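Local coordinates for protein mannan endo-1,6-alpha-mannosidase (Chaetomium thermophilum, PDB 6RY0) that probably cleaves alpha-1,6-mannosidic linkages and may transfer the glycan of GPI-anchored glycoproteins to the fungal cell wall, at residues 74-79 against 131-136. Residues are numbered along the deposited sequence; the frame is centred on the assembly and turned at random. Where two conformers were deposited one is given.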
# COMPACT_ATOMS: atom_id res chain seq x y z
N TYR A 74 -9.35 13.90 -0.95
CA TYR A 74 -8.82 12.54 -1.07
C TYR A 74 -9.64 11.66 -1.96
O TYR A 74 -10.87 11.75 -1.99
CB TYR A 74 -8.73 11.91 0.35
CG TYR A 74 -8.01 12.82 1.31
CD1 TYR A 74 -6.64 13.06 1.21
CD2 TYR A 74 -8.70 13.51 2.30
CE1 TYR A 74 -6.01 13.97 2.06
CE2 TYR A 74 -8.09 14.41 3.14
CZ TYR A 74 -6.74 14.65 3.00
OH TYR A 74 -6.06 15.54 3.81
N TYR A 75 -8.97 10.79 -2.68
CA TYR A 75 -9.61 9.81 -3.56
C TYR A 75 -9.90 8.50 -2.83
O TYR A 75 -9.28 8.19 -1.80
CB TYR A 75 -8.74 9.59 -4.80
CG TYR A 75 -8.73 10.78 -5.71
CD1 TYR A 75 -9.73 10.98 -6.64
CD2 TYR A 75 -7.72 11.74 -5.64
CE1 TYR A 75 -9.71 12.08 -7.50
CE2 TYR A 75 -7.70 12.83 -6.49
CZ TYR A 75 -8.69 12.98 -7.42
OH TYR A 75 -8.69 14.07 -8.27
N TRP A 76 -10.81 7.72 -3.40
CA TRP A 76 -11.28 6.44 -2.84
C TRP A 76 -10.17 5.51 -2.41
O TRP A 76 -10.24 4.92 -1.32
CB TRP A 76 -12.14 5.79 -3.93
CG TRP A 76 -12.70 4.44 -3.64
CD1 TRP A 76 -13.75 4.14 -2.81
CD2 TRP A 76 -12.32 3.21 -4.26
NE1 TRP A 76 -14.02 2.79 -2.85
CE2 TRP A 76 -13.17 2.21 -3.76
CE3 TRP A 76 -11.37 2.86 -5.21
CZ2 TRP A 76 -13.08 0.90 -4.16
CZ3 TRP A 76 -11.28 1.53 -5.60
CH2 TRP A 76 -12.15 0.57 -5.08
N TRP A 77 -9.13 5.35 -3.22
CA TRP A 77 -8.10 4.39 -2.86
C TRP A 77 -7.42 4.75 -1.56
O TRP A 77 -6.92 3.86 -0.87
CB TRP A 77 -7.05 4.30 -3.99
CG TRP A 77 -6.09 5.39 -3.97
CD1 TRP A 77 -6.24 6.67 -4.44
CD2 TRP A 77 -4.81 5.36 -3.31
NE1 TRP A 77 -5.13 7.42 -4.12
CE2 TRP A 77 -4.22 6.63 -3.45
CE3 TRP A 77 -4.09 4.36 -2.63
CZ2 TRP A 77 -2.95 6.93 -2.97
CZ3 TRP A 77 -2.83 4.65 -2.17
CH2 TRP A 77 -2.28 5.92 -2.34
N GLU A 78 -7.36 6.05 -1.22
CA GLU A 78 -6.67 6.46 0.01
C GLU A 78 -7.46 6.03 1.24
O GLU A 78 -6.89 5.83 2.30
CB GLU A 78 -6.38 7.96 -0.05
CG GLU A 78 -5.47 8.41 1.07
CD GLU A 78 -4.93 9.81 0.90
OE1 GLU A 78 -4.96 10.40 -0.18
OE2 GLU A 78 -4.39 10.32 1.96
N GLY A 79 -8.78 5.87 1.08
CA GLY A 79 -9.54 5.25 2.13
C GLY A 79 -9.10 3.82 2.36
O GLY A 79 -8.94 3.37 3.50
N GLY A 131 -6.29 -2.58 -6.36
CA GLY A 131 -5.22 -3.32 -5.74
C GLY A 131 -4.97 -2.92 -4.32
O GLY A 131 -4.75 -3.80 -3.49
N PHE A 132 -4.99 -1.62 -4.02
CA PHE A 132 -4.74 -1.20 -2.63
C PHE A 132 -5.81 -1.72 -1.68
O PHE A 132 -5.50 -2.11 -0.56
CB PHE A 132 -4.58 0.31 -2.53
CG PHE A 132 -3.18 0.75 -2.65
CD1 PHE A 132 -2.38 0.85 -1.55
CD2 PHE A 132 -2.63 1.06 -3.89
CE1 PHE A 132 -1.03 1.23 -1.66
CE2 PHE A 132 -1.29 1.42 -3.99
CZ PHE A 132 -0.52 1.49 -2.85
N TRP A 133 -7.07 -1.74 -2.11
CA TRP A 133 -8.12 -2.35 -1.29
C TRP A 133 -7.88 -3.84 -1.13
O TRP A 133 -8.02 -4.38 -0.04
CB TRP A 133 -9.50 -2.08 -1.89
CG TRP A 133 -10.00 -0.69 -1.67
CD1 TRP A 133 -9.94 0.36 -2.51
CD2 TRP A 133 -10.65 -0.21 -0.48
NE1 TRP A 133 -10.52 1.48 -1.93
CE2 TRP A 133 -10.98 1.14 -0.69
CE3 TRP A 133 -10.97 -0.80 0.74
CZ2 TRP A 133 -11.63 1.90 0.29
CZ3 TRP A 133 -11.62 -0.05 1.70
CH2 TRP A 133 -11.95 1.28 1.47
N GLY A 134 -7.53 -4.54 -2.21
CA GLY A 134 -7.19 -5.94 -2.11
C GLY A 134 -6.05 -6.21 -1.16
O GLY A 134 -6.08 -7.20 -0.41
N MET A 135 -5.03 -5.35 -1.20
CA MET A 135 -3.89 -5.49 -0.29
C MET A 135 -4.29 -5.29 1.16
O MET A 135 -3.76 -5.97 2.04
CB MET A 135 -2.80 -4.52 -0.73
CG MET A 135 -2.11 -4.99 -2.01
SD MET A 135 -1.32 -3.65 -2.93
CE MET A 135 -0.20 -3.08 -1.68
N SER A 136 -5.21 -4.36 1.44
CA SER A 136 -5.69 -4.21 2.80
C SER A 136 -6.46 -5.45 3.27
O SER A 136 -6.33 -5.84 4.42
CB SER A 136 -6.55 -2.96 2.91
OG SER A 136 -5.71 -1.83 2.79
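W76 and W133 meet by their indoles: NE1 of W133 sits 3.3 Å from CE2 of W76, over the centre of one face of that ring system. The six-membered ring of W76 and the five-membered ring of W133 have centroids 4.0 Å apart and meet obliquely, their planes inclined at 35°. Within the overlap, CH2 of W76 lies 3.4 Å from CD1 of W133, while CZ2 of W133 reaches G79 C at 3.8 Å. The W76 indole extends across W133 because chi1 of 178° turns CG away from the backbone N, and its NE1 hydrogen-bonds to Q109 OE1, which, with H121 stacked on the ring, helps to hold its rotation. Replacing W76 by an alanine is likely to leave W133 without the indole lying over its five-membered ring, and Q109 without its indole donor.

W77 and F132 form a second, edge-to-face pair, with planes at 62°. The CE3–CZ3 edge of W77 points at the face of F132, CE3 standing 3.7 Å from F132 CG. W77 NE1 is satisfied by D319 OD1, and the W77 side chain also touches D129, a calcium-site residue whose ion is absent here.

All five touching residues are buried, joining the N-terminal end of helix 76-93 to helix 127-142 within the helical (alpha/alpha)6 barrel of glycoside hydrolase family 76; Y116 stacks on W133, and helices 196-213 and 323-337 pack against F132.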